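Local atomic coordinates of iron-chelator utilization protein (Thermobifida fusca TM51, PDB entry 4YHB), a protein that binds flavin-adenine dinucleotide and probably reduces ferric siderophores to release their iron. Residues 11-22 and 123-134; 170-181 and 190-198. One frame throughout, in Å; residues are numbered along the deposited sequence.

In the fold
Contact 1 and contact 2 lie on opposite sides of the centre of the chain, with nearest atoms about 17 Å apart. Both are partly buried. Contact 1 joins residues 11-22 to 123-134. It pairs the two strands that close the six-stranded antiparallel barrel of the FAD-binding domain, and then a separate two-stranded ribbon. Contact 2 joins residues 170-181 to 190-198 at the edge of the parallel sheet of the second domain. Each has an arginine-glutamate salt bridge. Contact 1 differs in its antiparallel bonds, broken by a stretch filled with water. Contact 2 has parallel bonds, an oblique Phe-Trp pair, a packed indole and a histidine-glutamate bond.

Contact 1 of 2, residues 11-22 and 123-134; sequences EMYPLKSRLLEV and GDRLGVLGPRGT
Arg132 NH2 donates to Tyr13 O at 2.6 Å, in the guanidinium plane. The arginine chain folds back through chi2 68° and chi3 -85°, which brings its tip to loop 13-16. Leu15 covers one guanidinium face. The Met12 methyl, CE, lies 3.5 Å from Arg132 NE, buried without a hydrogen-bond partner in the model. The Tyr13 ring lies with one face over Gly133 CA, 4.1 Å from the ring centroid. Pro131 O sits at the ring edge, 3.4 Å from Tyr13 CD1. A CB on Gly133 would clash with Glu11 O.

Between the two ladders the backbones part, and water fills in. Water 1 donates to Pro14 O and Pro131 O. Water 2 accepts from Lys16 N and Gly130 N. Beyond it, strands 17-22 and 125-129 pair antiparallel and help close the barrel. Leu20 and Val128 cross at about a right angle, CD1 to CG2 3.7 Å, on the face of Arg18. On the other face Arg125 NE forms a salt bridge with Glu21 OE1 at 3.3 Å, from above the carboxylate plane.

Further out, Asp48 bonds Tyr13 OH. Asp74 forms a salt bridge with Arg132 NH2 and accepts from Leu15 N. With an alanine at Arg132, Tyr13 O would probably lose its side-chain donor and Asp74 its charged mate. NH2 thus serves two acceptors, Tyr13 O and the Asp74 carboxylate, which would balance its charge.

Contact 2 of 2, residues 170-181 and 190-198; sequences AFFEVADAAEEQ and EITWLHRNG
Strands 170-174 and 190-195 form one edge of the five-stranded parallel sheet in the domain related to the NAD-binding domain of ferredoxin reductases. Their backbones alternate donor and acceptor. Phe172 N donates to Thr192 O at 2.9 Å, and Leu194 N donates to Phe172 O at 2.7 Å.

Trp193 buries the most surface. Its indole is held between two layers. Glu180 CG lies over one face, 3.8 Å from the centroid of the five-membered ring, and Gln181 N follows over the six-membered ring. Phe172 CD2 comes over the opposite face. The Phe172 and Trp193 rings meet obliquely, with planes 57° apart. Val174 CG1 touches the indole edge at Trp193 CZ3, 3.9 Å away.

The Glu180 chain runs extended past CG (chi2 177°), which lays the carboxylate over the five-membered ring, nearly parallel to it, with OE2 turned to His195. His195 NE2 donates to the anti lone pair of Glu180 OE2 at 2.6 Å. The carboxylate and imidazole planes are nearly coplanar, 20° apart. The backbone of Ala177 covers one face of the imidazole. Residues 175-181 thus turn back over the edge strand. Within that turn Asp176 OD1 accepts from Ala178 N, an Asx turn, while Asp176 OD2 forms a salt bridge with Arg31.

The sheet is flanked by helices, as in a Rossmann-like nucleotide-binding fold. Helix 152-161 packs on Phe172, and helix 206-212 packs on Phe171, Glu173 and Leu194. On the latter side Arg196 NH1 forms a salt bridge with Glu173 OE2 at 3.0 Å, met on the anti side and tilted from the carboxylate plane. The guanidinium lies flat against the backbone of Val174 and Ala175, and its NH2 has a second carboxylate, Glu149. The Arg196 side chain is about 7 Å from the bound FAD.

Contact 1 of 2, residues 11-22 and 123-134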
# COMPACT_ATOMS: atom_id res chain seq x y z
N GLU A 11 -15.02 -2.28 9.28
CA GLU A 11 -15.49 -1.13 10.04
C GLU A 11 -15.34 0.14 9.21
O GLU A 11 -14.27 0.42 8.67
CB GLU A 11 -14.73 -1.01 11.36
CG GLU A 11 -14.99 0.30 12.08
CD GLU A 11 -14.26 0.42 13.40
OE1 GLU A 11 -13.36 -0.40 13.67
OE2 GLU A 11 -14.58 1.35 14.17
N MET A 12 -16.41 0.92 9.10
CA MET A 12 -16.34 2.17 8.36
C MET A 12 -15.84 3.31 9.23
O MET A 12 -16.09 3.35 10.44
CB MET A 12 -17.71 2.52 7.77
CG MET A 12 -18.31 1.42 6.90
SD MET A 12 -17.29 1.00 5.46
CE MET A 12 -17.48 2.48 4.47
N TYR A 13 -15.11 4.23 8.62
CA TYR A 13 -14.70 5.48 9.25
C TYR A 13 -15.52 6.61 8.67
O TYR A 13 -15.85 6.58 7.48
CB TYR A 13 -13.23 5.79 9.02
CG TYR A 13 -12.22 4.81 9.57
CD1 TYR A 13 -11.02 4.61 8.90
CD2 TYR A 13 -12.43 4.15 10.78
CE1 TYR A 13 -10.07 3.74 9.39
CE2 TYR A 13 -11.48 3.28 11.28
CZ TYR A 13 -10.30 3.08 10.58
OH TYR A 13 -9.34 2.23 11.06
N PRO A 14 -15.80 7.64 9.48
CA PRO A 14 -16.38 8.87 8.91
C PRO A 14 -15.39 9.57 7.98
O PRO A 14 -14.18 9.65 8.25
CB PRO A 14 -16.69 9.72 10.15
CG PRO A 14 -15.81 9.18 11.23
CD PRO A 14 -15.62 7.72 10.94
N LEU A 15 -15.90 10.07 6.87
CA LEU A 15 -15.10 10.73 5.85
C LEU A 15 -14.88 12.19 6.19
O LEU A 15 -15.81 12.86 6.64
CB LEU A 15 -15.80 10.60 4.49
CG LEU A 15 -15.00 10.33 3.22
CD1 LEU A 15 -14.02 9.19 3.44
CD2 LEU A 15 -15.95 10.02 2.06
N LYS A 16 -13.67 12.70 6.01
CA LYS A 16 -13.46 14.15 6.11
C LYS A 16 -12.30 14.58 5.22
O LYS A 16 -11.34 13.83 5.01
CB LYS A 16 -13.24 14.60 7.57
CG LYS A 16 -12.96 16.11 7.69
CD LYS A 16 -13.11 16.66 9.11
CE LYS A 16 -13.15 18.19 9.11
NZ LYS A 16 -12.27 18.80 8.05
N SER A 17 -12.43 15.78 4.67
CA SER A 17 -11.40 16.33 3.80
C SER A 17 -10.33 16.96 4.68
O SER A 17 -10.60 17.89 5.42
CB SER A 17 -12.01 17.37 2.85
OG SER A 17 -11.02 17.98 2.04
N ARG A 18 -9.12 16.42 4.60
CA ARG A 18 -8.02 16.95 5.39
C ARG A 18 -6.98 17.58 4.48
O ARG A 18 -6.70 17.07 3.38
CB ARG A 18 -7.39 15.86 6.26
CG ARG A 18 -8.33 15.24 7.27
CD ARG A 18 -7.63 14.20 8.15
NE ARG A 18 -8.41 13.95 9.37
CZ ARG A 18 -9.45 13.11 9.43
NH1 ARG A 18 -9.83 12.45 8.34
NH2 ARG A 18 -10.11 12.95 10.56
N LEU A 19 -6.40 18.69 4.92
CA LEU A 19 -5.25 19.26 4.24
C LEU A 19 -4.03 19.07 5.12
O LEU A 19 -3.96 19.64 6.21
CB LEU A 19 -5.47 20.74 3.91
CG LEU A 19 -4.32 21.42 3.16
CD1 LEU A 19 -4.09 20.78 1.80
CD2 LEU A 19 -4.57 22.92 3.02
N LEU A 20 -3.06 18.27 4.67
CA LEU A 20 -1.90 17.99 5.50
C LEU A 20 -0.63 18.49 4.83
O LEU A 20 -0.59 18.69 3.62
CB LEU A 20 -1.78 16.49 5.79
CG LEU A 20 -2.94 15.85 6.55
CD1 LEU A 20 -2.61 14.41 6.83
CD2 LEU A 20 -3.21 16.61 7.86
N GLU A 21 0.41 18.67 5.63
CA GLU A 21 1.65 19.29 5.17
C GLU A 21 2.81 18.37 5.46
O GLU A 21 2.86 17.74 6.51
CB GLU A 21 1.85 20.64 5.87
CG GLU A 21 3.12 21.38 5.51
CD GLU A 21 3.19 22.75 6.18
OE1 GLU A 21 2.11 23.30 6.50
OE2 GLU A 21 4.30 23.26 6.38
N VAL A 22 3.74 18.27 4.51
CA VAL A 22 4.93 17.45 4.70
C VAL A 22 5.79 18.03 5.83
O VAL A 22 6.18 19.20 5.80
CB VAL A 22 5.77 17.36 3.41
CG1 VAL A 22 7.02 16.53 3.65
CG2 VAL A 22 4.94 16.79 2.26
N GLY A 123 6.84 21.33 3.81
CA GLY A 123 6.09 22.47 3.33
C GLY A 123 5.15 22.17 2.17
O GLY A 123 4.20 22.92 1.96
N ASP A 124 5.42 21.12 1.40
CA ASP A 124 4.46 20.64 0.40
C ASP A 124 3.18 20.24 1.09
O ASP A 124 3.23 19.70 2.19
CB ASP A 124 4.98 19.45 -0.40
CG ASP A 124 6.13 19.80 -1.32
OD1 ASP A 124 6.33 21.00 -1.60
OD2 ASP A 124 6.83 18.87 -1.79
N ARG A 125 2.03 20.47 0.46
CA ARG A 125 0.77 20.06 1.07
C ARG A 125 -0.01 19.13 0.15
O ARG A 125 0.08 19.22 -1.08
CB ARG A 125 -0.05 21.30 1.45
CG ARG A 125 0.69 22.21 2.43
CD ARG A 125 -0.03 23.52 2.76
NE ARG A 125 0.76 24.33 3.70
CZ ARG A 125 1.52 25.37 3.34
NH1 ARG A 125 1.59 25.76 2.07
NH2 ARG A 125 2.21 26.03 4.26
N LEU A 126 -0.79 18.23 0.76
CA LEU A 126 -1.64 17.31 0.02
C LEU A 126 -3.01 17.25 0.64
O LEU A 126 -3.15 17.29 1.87
CB LEU A 126 -1.03 15.90 -0.01
CG LEU A 126 0.29 15.72 -0.75
CD1 LEU A 126 0.77 14.26 -0.60
CD2 LEU A 126 0.12 16.10 -2.21
N GLY A 127 -4.03 17.13 -0.19
CA GLY A 127 -5.35 16.77 0.29
C GLY A 127 -5.32 15.30 0.68
O GLY A 127 -4.72 14.47 -0.01
N VAL A 128 -5.95 14.97 1.80
CA VAL A 128 -5.96 13.59 2.28
C VAL A 128 -7.40 13.16 2.55
O VAL A 128 -8.08 13.71 3.43
CB VAL A 128 -5.11 13.42 3.55
CG1 VAL A 128 -5.15 11.97 4.02
CG2 VAL A 128 -3.66 13.87 3.28
N LEU A 129 -7.87 12.18 1.78
CA LEU A 129 -9.23 11.69 1.94
C LEU A 129 -9.25 10.24 2.44
O LEU A 129 -8.58 9.37 1.88
CB LEU A 129 -10.01 11.81 0.62
CG LEU A 129 -11.47 11.34 0.64
CD1 LEU A 129 -12.32 12.24 1.55
CD2 LEU A 129 -12.03 11.32 -0.77
N GLY A 130 -10.02 9.99 3.49
CA GLY A 130 -10.10 8.66 4.07
C GLY A 130 -9.14 8.44 5.23
O GLY A 130 -8.60 9.40 5.77
N PRO A 131 -8.90 7.17 5.60
CA PRO A 131 -9.39 5.94 4.97
C PRO A 131 -10.91 5.84 5.06
O PRO A 131 -11.48 6.36 6.01
CB PRO A 131 -8.74 4.82 5.79
CG PRO A 131 -7.63 5.47 6.53
CD PRO A 131 -8.09 6.87 6.80
N ARG A 132 -11.53 5.23 4.06
CA ARG A 132 -12.98 5.06 4.04
C ARG A 132 -13.40 4.15 5.20
O ARG A 132 -14.50 4.26 5.75
CB ARG A 132 -13.41 4.49 2.69
CG ARG A 132 -14.88 4.09 2.57
CD ARG A 132 -15.83 5.29 2.60
NE ARG A 132 -16.18 5.70 3.96
CZ ARG A 132 -17.17 6.55 4.23
NH1 ARG A 132 -17.89 7.04 3.22
NH2 ARG A 132 -17.45 6.90 5.48
N GLY A 133 -12.49 3.26 5.57
CA GLY A 133 -12.73 2.30 6.62
C GLY A 133 -11.55 1.36 6.77
O GLY A 133 -10.44 1.68 6.33
N THR A 134 -11.77 0.21 7.39
CA THR A 134 -10.68 -0.69 7.74
C THR A 134 -11.21 -2.12 7.78
O THR A 134 -12.40 -2.35 8.00
CB THR A 134 -10.03 -0.31 9.10
OG1 THR A 134 -8.83 -1.08 9.33
CG2 THR A 134 -11.00 -0.54 10.27
O HOH W 1 -11.76 8.98 7.19
O HOH W 2 -11.59 11.24 5.54
O HOH W 3 -8.84 12.08 5.73

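Contact 2 of 2, residues 170-181 and 190-198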
# COMPACT_ATOMS: atom_id res chain seq x y z
N ALA A 170 7.70 -14.35 3.10
CA ALA A 170 7.44 -13.17 2.27
C ALA A 170 8.32 -13.14 1.03
O ALA A 170 9.50 -13.51 1.06
CB ALA A 170 7.64 -11.89 3.09
N PHE A 171 7.72 -12.72 -0.08
CA PHE A 171 8.42 -12.52 -1.33
C PHE A 171 8.14 -11.10 -1.81
O PHE A 171 7.02 -10.75 -2.13
CB PHE A 171 7.98 -13.55 -2.37
CG PHE A 171 8.31 -14.96 -2.00
CD1 PHE A 171 9.60 -15.45 -2.17
CD2 PHE A 171 7.35 -15.79 -1.46
CE1 PHE A 171 9.93 -16.75 -1.82
CE2 PHE A 171 7.67 -17.11 -1.12
CZ PHE A 171 8.96 -17.58 -1.29
N PHE A 172 9.17 -10.27 -1.83
CA PHE A 172 9.02 -8.87 -2.22
C PHE A 172 9.80 -8.61 -3.51
O PHE A 172 11.02 -8.77 -3.55
CB PHE A 172 9.52 -7.96 -1.11
CG PHE A 172 8.74 -8.08 0.17
CD1 PHE A 172 7.36 -8.27 0.14
CD2 PHE A 172 9.37 -7.99 1.40
CE1 PHE A 172 6.63 -8.37 1.32
CE2 PHE A 172 8.64 -8.09 2.59
CZ PHE A 172 7.27 -8.27 2.54
N GLU A 173 9.08 -8.25 -4.57
CA GLU A 173 9.70 -7.89 -5.84
C GLU A 173 10.09 -6.42 -5.84
O GLU A 173 9.25 -5.56 -5.63
CB GLU A 173 8.76 -8.18 -6.99
CG GLU A 173 9.26 -7.74 -8.36
CD GLU A 173 8.12 -7.62 -9.35
OE1 GLU A 173 7.17 -8.42 -9.23
OE2 GLU A 173 8.16 -6.72 -10.23
N VAL A 174 11.37 -6.15 -6.06
CA VAL A 174 11.86 -4.77 -6.10
C VAL A 174 12.80 -4.65 -7.30
O VAL A 174 13.13 -5.66 -7.93
CB VAL A 174 12.60 -4.37 -4.79
CG1 VAL A 174 11.62 -4.30 -3.61
CG2 VAL A 174 13.76 -5.34 -4.50
N ALA A 175 13.24 -3.43 -7.59
CA ALA A 175 14.03 -3.17 -8.80
C ALA A 175 15.37 -3.88 -8.78
O ALA A 175 15.80 -4.42 -9.80
CB ALA A 175 14.23 -1.68 -9.00
N ASP A 176 16.03 -3.86 -7.62
CA ASP A 176 17.38 -4.41 -7.45
C ASP A 176 17.73 -4.45 -5.98
O ASP A 176 16.91 -4.05 -5.14
CB ASP A 176 18.42 -3.59 -8.23
CG ASP A 176 18.42 -2.11 -7.86
OD1 ASP A 176 18.39 -1.77 -6.65
OD2 ASP A 176 18.47 -1.27 -8.79
N ALA A 177 18.96 -4.87 -5.66
CA ALA A 177 19.37 -5.10 -4.27
C ALA A 177 19.40 -3.84 -3.41
O ALA A 177 19.27 -3.91 -2.18
CB ALA A 177 20.75 -5.78 -4.24
N ALA A 178 19.54 -2.68 -4.05
CA ALA A 178 19.60 -1.42 -3.32
C ALA A 178 18.24 -1.02 -2.77
O ALA A 178 18.14 -0.08 -1.98
CB ALA A 178 20.15 -0.30 -4.21
N GLU A 179 17.20 -1.72 -3.21
CA GLU A 179 15.84 -1.39 -2.81
C GLU A 179 15.35 -2.24 -1.64
O GLU A 179 14.22 -2.07 -1.18
CB GLU A 179 14.89 -1.54 -4.00
CG GLU A 179 15.21 -0.58 -5.14
CD GLU A 179 15.05 0.88 -4.74
OE1 GLU A 179 14.12 1.21 -3.95
OE2 GLU A 179 15.85 1.71 -5.22
N GLU A 180 16.18 -3.17 -1.18
CA GLU A 180 15.83 -3.99 -0.01
C GLU A 180 15.73 -3.12 1.24
O GLU A 180 16.47 -2.16 1.38
CB GLU A 180 16.86 -5.10 0.19
CG GLU A 180 16.88 -6.06 -0.98
CD GLU A 180 17.94 -7.15 -0.86
OE1 GLU A 180 18.57 -7.26 0.21
OE2 GLU A 180 18.13 -7.89 -1.84
N GLN A 181 14.81 -3.47 2.13
CA GLN A 181 14.64 -2.76 3.38
C GLN A 181 14.93 -3.67 4.57
O GLN A 181 14.81 -4.88 4.47
CB GLN A 181 13.21 -2.20 3.49
CG GLN A 181 12.81 -1.30 2.33
CD GLN A 181 11.41 -0.70 2.51
OE1 GLN A 181 10.84 -0.76 3.59
NE2 GLN A 181 10.87 -0.13 1.44
N GLU A 190 10.93 -15.59 7.19
CA GLU A 190 11.66 -15.85 5.95
C GLU A 190 11.26 -14.84 4.89
O GLU A 190 10.16 -14.90 4.33
CB GLU A 190 11.39 -17.27 5.47
CG GLU A 190 11.91 -18.34 6.42
CD GLU A 190 11.99 -19.70 5.77
OE1 GLU A 190 11.52 -19.84 4.61
OE2 GLU A 190 12.54 -20.63 6.41
N ILE A 191 12.16 -13.90 4.63
CA ILE A 191 11.88 -12.81 3.72
C ILE A 191 12.82 -12.84 2.53
O ILE A 191 14.04 -12.76 2.69
CB ILE A 191 11.99 -11.45 4.43
CG1 ILE A 191 11.00 -11.39 5.59
CG2 ILE A 191 11.75 -10.32 3.44
CD1 ILE A 191 11.24 -10.23 6.52
N THR A 192 12.26 -12.99 1.34
CA THR A 192 13.06 -13.08 0.14
C THR A 192 12.82 -11.88 -0.74
O THR A 192 11.67 -11.56 -1.08
CB THR A 192 12.75 -14.37 -0.64
OG1 THR A 192 13.02 -15.50 0.21
CG2 THR A 192 13.61 -14.47 -1.89
N TRP A 193 13.89 -11.22 -1.11
CA TRP A 193 13.81 -10.08 -2.00
C TRP A 193 14.09 -10.58 -3.42
O TRP A 193 15.14 -11.15 -3.69
CB TRP A 193 14.79 -8.98 -1.58
CG TRP A 193 14.51 -8.46 -0.20
CD1 TRP A 193 15.04 -8.91 0.98
CD2 TRP A 193 13.61 -7.39 0.15
NE1 TRP A 193 14.52 -8.18 2.04
CE2 TRP A 193 13.65 -7.25 1.55
CE3 TRP A 193 12.78 -6.54 -0.60
CZ2 TRP A 193 12.90 -6.29 2.22
CZ3 TRP A 193 12.04 -5.58 0.07
CH2 TRP A 193 12.10 -5.47 1.47
N LEU A 194 13.13 -10.36 -4.31
CA LEU A 194 13.30 -10.73 -5.71
C LEU A 194 13.61 -9.48 -6.54
O LEU A 194 12.94 -8.45 -6.39
CB LEU A 194 12.04 -11.42 -6.23
CG LEU A 194 11.63 -12.64 -5.41
CD1 LEU A 194 10.19 -13.01 -5.74
CD2 LEU A 194 12.60 -13.81 -5.67
N HIS A 195 14.60 -9.58 -7.40
CA HIS A 195 15.10 -8.42 -8.13
C HIS A 195 14.77 -8.48 -9.61
O HIS A 195 15.08 -9.45 -10.28
CB HIS A 195 16.62 -8.29 -7.95
CG HIS A 195 17.07 -8.38 -6.52
ND1 HIS A 195 18.22 -9.03 -6.14
CD2 HIS A 195 16.54 -7.86 -5.39
CE1 HIS A 195 18.37 -8.93 -4.83
NE2 HIS A 195 17.36 -8.23 -4.35
N ARG A 196 14.16 -7.41 -10.12
CA ARG A 196 13.86 -7.32 -11.55
C ARG A 196 15.12 -7.15 -12.41
O ARG A 196 15.11 -7.51 -13.59
CB ARG A 196 12.91 -6.16 -11.82
CG ARG A 196 11.47 -6.44 -11.40
CD ARG A 196 10.53 -5.40 -11.99
NE ARG A 196 10.87 -4.05 -11.54
CZ ARG A 196 10.39 -3.50 -10.43
NH1 ARG A 196 9.54 -4.17 -9.66
NH2 ARG A 196 10.75 -2.27 -10.10
N ASN A 197 16.18 -6.61 -11.82
CA ASN A 197 17.48 -6.48 -12.49
C ASN A 197 17.40 -5.99 -13.95
O ASN A 197 18.01 -6.59 -14.85
CB ASN A 197 18.22 -7.82 -12.44
CG ASN A 197 18.63 -8.18 -11.03
OD1 ASN A 197 18.74 -7.30 -10.17
ND2 ASN A 197 18.87 -9.47 -10.78
N GLY A 198 16.65 -4.93 -14.18
CA GLY A 198 16.57 -4.32 -15.50
C GLY A 198 15.21 -4.45 -16.17
O GLY A 198 14.87 -3.64 -17.03
O HOH W 4 10.86 -16.13 1.59
O HOH W 5 15.56 -3.29 -12.28